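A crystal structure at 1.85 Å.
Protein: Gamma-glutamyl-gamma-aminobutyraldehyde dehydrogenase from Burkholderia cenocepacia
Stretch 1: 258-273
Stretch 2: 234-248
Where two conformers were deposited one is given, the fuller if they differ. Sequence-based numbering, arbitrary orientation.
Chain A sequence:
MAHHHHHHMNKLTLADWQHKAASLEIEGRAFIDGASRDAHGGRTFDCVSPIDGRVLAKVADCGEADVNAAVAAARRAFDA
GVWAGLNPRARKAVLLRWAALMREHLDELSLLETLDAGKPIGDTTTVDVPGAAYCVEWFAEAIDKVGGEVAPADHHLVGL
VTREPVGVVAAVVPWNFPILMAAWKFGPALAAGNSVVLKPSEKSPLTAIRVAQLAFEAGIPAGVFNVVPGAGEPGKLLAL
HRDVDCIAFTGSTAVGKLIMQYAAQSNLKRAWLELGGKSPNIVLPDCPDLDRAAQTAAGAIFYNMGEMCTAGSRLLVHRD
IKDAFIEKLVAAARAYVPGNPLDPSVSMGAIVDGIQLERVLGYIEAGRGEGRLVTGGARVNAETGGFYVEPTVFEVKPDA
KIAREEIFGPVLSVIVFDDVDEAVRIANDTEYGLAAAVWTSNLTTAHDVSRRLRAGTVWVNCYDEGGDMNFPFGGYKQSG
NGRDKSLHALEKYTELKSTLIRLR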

# COMPACT_ATOMS: atom_id res chain seq x y z
N LEU A 258 -33.33 7.72 8.56
CA LEU A 258 -34.27 8.01 7.48
C LEU A 258 -33.58 7.99 6.13
O LEU A 258 -34.08 7.40 5.20
CB LEU A 258 -34.98 9.38 7.67
N ILE A 259 -32.42 8.62 6.05
CA ILE A 259 -31.59 8.63 4.83
C ILE A 259 -31.21 7.22 4.37
O ILE A 259 -31.27 6.91 3.18
CB ILE A 259 -30.26 9.39 5.05
CG1 ILE A 259 -30.48 10.84 5.54
CG2 ILE A 259 -29.45 9.38 3.76
CD1 ILE A 259 -30.93 11.78 4.45
N MET A 260 -30.79 6.36 5.29
CA MET A 260 -30.42 4.99 4.88
C MET A 260 -31.64 4.26 4.33
O MET A 260 -31.56 3.55 3.32
CB MET A 260 -29.76 4.20 6.01
CG MET A 260 -29.01 2.96 5.49
SD MET A 260 -27.50 2.59 6.43
CE MET A 260 -28.27 2.35 7.98
N GLN A 261 -32.79 4.49 4.96
CA GLN A 261 -34.02 3.84 4.51
C GLN A 261 -34.41 4.29 3.11
O GLN A 261 -34.70 3.47 2.26
CB GLN A 261 -35.15 4.00 5.57
CG GLN A 261 -34.77 3.30 6.89
CD GLN A 261 -35.83 3.33 8.01
OE1 GLN A 261 -36.89 2.69 7.90
NE2 GLN A 261 -35.52 4.01 9.12
N TYR A 262 -34.40 5.58 2.82
CA TYR A 262 -34.80 6.01 1.48
C TYR A 262 -33.76 5.64 0.43
O TYR A 262 -34.09 5.40 -0.74
CB TYR A 262 -35.07 7.49 1.43
CG TYR A 262 -36.38 7.89 2.06
CD1 TYR A 262 -37.32 6.95 2.41
CD2 TYR A 262 -36.67 9.23 2.30
CE1 TYR A 262 -38.53 7.32 2.99
CE2 TYR A 262 -37.87 9.60 2.87
CZ TYR A 262 -38.79 8.64 3.22
OH TYR A 262 -39.98 9.04 3.79
N ALA A 263 -32.49 5.61 0.84
CA ALA A 263 -31.46 5.13 -0.09
C ALA A 263 -31.78 3.72 -0.55
O ALA A 263 -31.85 3.47 -1.74
CB ALA A 263 -30.09 5.17 0.55
N ALA A 264 -32.01 2.81 0.40
CA ALA A 264 -32.26 1.40 0.08
C ALA A 264 -33.51 1.24 -0.73
O ALA A 264 -33.51 0.51 -1.73
CB ALA A 264 -32.44 0.61 1.37
N GLN A 265 -34.58 1.89 -0.26
CA GLN A 265 -35.92 1.77 -0.83
C GLN A 265 -36.05 2.30 -2.25
O GLN A 265 -36.94 1.87 -3.01
CB GLN A 265 -36.84 2.52 0.11
CG GLN A 265 -37.91 3.40 -0.44
CD GLN A 265 -38.63 4.08 0.70
OE1 GLN A 265 -38.30 3.83 1.88
NE2 GLN A 265 -39.56 4.96 0.37
N SER A 266 -35.19 3.23 -2.60
CA SER A 266 -35.23 3.83 -3.94
C SER A 266 -34.34 3.05 -4.89
O SER A 266 -34.83 2.14 -5.55
CB SER A 266 -34.87 5.30 -3.87
OG SER A 266 -33.59 5.51 -3.27
N ASN A 267 -33.06 3.39 -4.97
CA ASN A 267 -32.16 2.76 -5.95
C ASN A 267 -30.91 2.17 -5.35
O ASN A 267 -29.94 1.91 -6.07
CB ASN A 267 -31.74 3.77 -7.04
CG ASN A 267 -30.90 4.89 -6.50
OD1 ASN A 267 -30.77 5.06 -5.26
ND2 ASN A 267 -30.32 5.69 -7.42
N LEU A 268 -30.91 1.96 -4.04
CA LEU A 268 -29.75 1.35 -3.35
C LEU A 268 -28.46 2.18 -3.52
O LEU A 268 -27.31 1.65 -3.45
CB LEU A 268 -29.55 -0.11 -3.78
CG LEU A 268 -30.48 -1.20 -3.25
CD1 LEU A 268 -30.28 -2.46 -4.07
CD2 LEU A 268 -30.29 -1.55 -1.77
N LYS A 269 -28.65 3.50 -3.68
CA LYS A 269 -27.54 4.45 -3.70
C LYS A 269 -26.70 4.19 -2.45
O LYS A 269 -27.25 3.82 -1.39
CB LYS A 269 -28.03 5.92 -3.71
CG LYS A 269 -28.89 6.34 -2.53
CD LYS A 269 -29.25 7.84 -2.49
CE LYS A 269 -29.85 8.34 -3.79
NZ LYS A 269 -31.12 7.68 -4.18
N ARG A 270 -25.39 4.40 -2.56
CA ARG A 270 -24.52 4.19 -1.40
C ARG A 270 -24.85 5.23 -0.37
O ARG A 270 -24.98 6.40 -0.70
CB ARG A 270 -23.03 4.29 -1.76
CG ARG A 270 -22.48 3.00 -2.35
CD ARG A 270 -23.17 2.69 -3.66
NE ARG A 270 -22.51 1.64 -4.42
CZ ARG A 270 -23.03 0.47 -4.77
NH1 ARG A 270 -24.21 0.07 -4.33
NH2 ARG A 270 -22.33 -0.33 -5.54
N ALA A 271 -24.92 4.82 0.90
CA ALA A 271 -25.28 5.78 1.94
C ALA A 271 -24.23 5.74 3.01
O ALA A 271 -23.92 4.67 3.55
CB ALA A 271 -26.65 5.51 2.52
N TRP A 272 -23.73 6.94 3.34
CA TRP A 272 -22.61 7.11 4.24
C TRP A 272 -22.93 8.17 5.29
O TRP A 272 -23.14 9.34 4.95
CB TRP A 272 -21.37 7.54 3.45
CG TRP A 272 -20.89 6.54 2.49
CD1 TRP A 272 -21.08 6.54 1.13
CD2 TRP A 272 -20.18 5.35 2.80
NE1 TRP A 272 -20.50 5.44 0.59
CE2 TRP A 272 -19.91 4.70 1.59
CE3 TRP A 272 -19.71 4.77 4.00
CZ2 TRP A 272 -19.23 3.49 1.52
CZ3 TRP A 272 -19.01 3.57 3.94
CH2 TRP A 272 -18.79 2.93 2.70
N LEU A 273 -22.91 7.77 6.56
CA LEU A 273 -23.38 8.64 7.64
C LEU A 273 -22.28 8.94 8.65
O LEU A 273 -21.54 8.06 9.04
CB LEU A 273 -24.57 8.03 8.40
CG LEU A 273 -25.72 7.41 7.61
CD1 LEU A 273 -26.68 6.74 8.60
CD2 LEU A 273 -26.42 8.44 6.69
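Stretch 2 234-248: PGKLLALHRDVDCIA

Stretch 2 repeats the plan of stretch 1, helix, connection, strand, and lies alongside it in the same direction. Its helix, 234-240, crosses the helix of stretch 1 at 37° with the axes 8.2 Å apart at closest approach, and Ala239 lies in this interface: its CB is 4.0 Å from both Ile259 CD1 and Tyr262 CB. Leu240 CD2 covers one face of the Tyr262 ring, 3.4 Å from its CG.

After Leu240 the chain leaves helical geometry at His241 and makes a type I turn to Val244, with Asp243 N bonded to His241 ND1 (3.0 Å). Four carbonyls from Ala239 to Val244 accept hydrogen bonds from Lys269 and Asn267 of stretch 1. Lys269 NZ donates to Ala239 O (2.9 Å) and His241 O (2.6 Å), and also to Asn267 OD1 within its own stretch (2.9 Å). Asn267 ND2 donates to Val244 O (3.0 Å) and weakly to Arg242 O (3.2 Å), while its OD1 also accepts from Lys269 N (3.1 Å).

Strand 246-248 then pairs in parallel with 270-273. Arg270 N donates to Asp245 O (3.1 Å), Ile247 N to Arg270 O (2.7 Å), and Trp272 N to Ile247 O (2.9 Å). Ile247 CG2 packs against Ile259 CG2 (3.7 Å) and Ala271 CB (3.9 Å), tying sheet to helix; on the other face Cys246 SG meets the Trp272 ring edge, 3.8 Å from CD1.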

# COMPACT_ATOMS: atom_id res chain seq x y z
N PRO A 234 -35.48 18.94 0.55
CA PRO A 234 -34.49 18.63 -0.49
C PRO A 234 -33.52 17.50 -0.10
O PRO A 234 -33.17 16.68 -0.96
CB PRO A 234 -33.80 19.97 -0.78
CG PRO A 234 -34.30 20.93 0.22
CD PRO A 234 -35.43 20.33 1.00
N GLY A 235 -33.20 17.39 1.18
CA GLY A 235 -32.48 16.21 1.72
C GLY A 235 -33.18 14.86 1.54
O GLY A 235 -32.56 13.90 1.10
N LYS A 236 -34.48 14.79 1.83
CA LYS A 236 -35.32 13.64 1.45
C LYS A 236 -35.22 13.31 0.00
O LYS A 236 -35.06 12.15 -0.37
CB LYS A 236 -36.82 13.88 1.71
CG LYS A 236 -37.17 14.03 3.17
CD LYS A 236 -38.64 14.40 3.38
CE LYS A 236 -38.89 14.66 4.85
NZ LYS A 236 -40.34 14.74 5.21
N LEU A 237 -35.40 14.32 -0.84
CA LEU A 237 -35.56 14.09 -2.24
C LEU A 237 -34.24 13.59 -2.80
O LEU A 237 -34.23 12.79 -3.70
CB LEU A 237 -36.04 15.35 -2.97
CG LEU A 237 -37.49 15.84 -2.66
CD1 LEU A 237 -37.66 17.26 -3.20
CD2 LEU A 237 -38.57 14.96 -3.26
N LEU A 238 -33.13 14.06 -2.26
CA LEU A 238 -31.82 13.56 -2.68
C LEU A 238 -31.60 12.10 -2.22
O LEU A 238 -31.02 11.31 -2.94
CB LEU A 238 -30.69 14.49 -2.21
CG LEU A 238 -30.59 15.85 -2.92
CD1 LEU A 238 -29.71 16.86 -2.19
CD2 LEU A 238 -30.09 15.68 -4.34
N ALA A 239 -32.08 11.74 -1.03
CA ALA A 239 -31.95 10.38 -0.59
C ALA A 239 -32.82 9.44 -1.41
O ALA A 239 -32.44 8.28 -1.65
CB ALA A 239 -32.19 10.27 0.91
N LEU A 240 -33.94 9.94 -1.92
CA LEU A 240 -34.86 9.14 -2.75
C LEU A 240 -34.53 9.13 -4.24
O LEU A 240 -35.06 8.30 -4.99
CB LEU A 240 -36.31 9.66 -2.60
CG LEU A 240 -36.93 9.39 -1.24
CD1 LEU A 240 -38.11 10.33 -0.96
CD2 LEU A 240 -37.36 7.92 -1.18
N HIS A 241 -33.67 10.04 -4.69
CA HIS A 241 -33.53 10.29 -6.11
C HIS A 241 -32.98 9.11 -6.89
O HIS A 241 -31.97 8.51 -6.53
CB HIS A 241 -32.70 11.55 -6.40
CG HIS A 241 -33.07 12.22 -7.68
ND1 HIS A 241 -32.79 11.67 -8.90
CD2 HIS A 241 -33.76 13.36 -7.94
CE1 HIS A 241 -33.27 12.44 -9.86
NE2 HIS A 241 -33.85 13.48 -9.30
N ARG A 242 -33.65 8.81 -7.99
CA ARG A 242 -33.29 7.68 -8.85
C ARG A 242 -31.97 7.88 -9.62
O ARG A 242 -31.38 6.92 -10.12
CB ARG A 242 -34.44 7.37 -9.82
N ASP A 243 -31.48 9.11 -9.62
CA ASP A 243 -30.33 9.47 -10.39
C ASP A 243 -29.12 9.96 -9.61
O ASP A 243 -28.15 10.49 -10.18
CB ASP A 243 -30.72 10.54 -11.34
CG ASP A 243 -29.97 10.45 -12.58
OD1 ASP A 243 -29.43 9.34 -12.79
OD2 ASP A 243 -29.92 11.44 -13.30
N VAL A 244 -29.21 9.81 -8.31
CA VAL A 244 -28.11 10.07 -7.37
C VAL A 244 -27.54 8.66 -7.05
O VAL A 244 -28.26 7.72 -6.79
CB VAL A 244 -28.64 10.74 -6.10
CG1 VAL A 244 -27.62 10.74 -4.96
CG2 VAL A 244 -29.10 12.17 -6.42
N ASP A 245 -26.21 8.56 -7.03
CA ASP A 245 -25.52 7.30 -6.91
C ASP A 245 -24.98 7.07 -5.50
O ASP A 245 -24.63 5.96 -5.14
CB ASP A 245 -24.37 7.29 -7.90
CG ASP A 245 -24.84 7.40 -9.34
OD1 ASP A 245 -25.55 6.47 -9.78
OD2 ASP A 245 -24.48 8.36 -10.05
N CYS A 246 -24.92 8.12 -4.71
CA CYS A 246 -24.29 8.09 -3.39
C CYS A 246 -24.80 9.24 -2.59
O CYS A 246 -24.93 10.30 -3.13
CB CYS A 246 -22.77 8.20 -3.51
SG CYS A 246 -21.95 8.56 -1.97
N ILE A 247 -25.11 9.04 -1.31
CA ILE A 247 -25.49 10.13 -0.44
C ILE A 247 -24.61 10.07 0.82
O ILE A 247 -24.53 9.02 1.47
CB ILE A 247 -27.02 10.15 -0.09
CG1 ILE A 247 -27.33 11.41 0.73
CG2 ILE A 247 -27.43 8.90 0.70
CD1 ILE A 247 -28.77 11.84 0.72
N ALA A 248 -23.96 11.19 1.12
CA ALA A 248 -23.09 11.40 2.30
C ALA A 248 -23.73 12.43 3.23
O ALA A 248 -24.00 13.55 2.79
CB ALA A 248 -21.71 11.88 1.85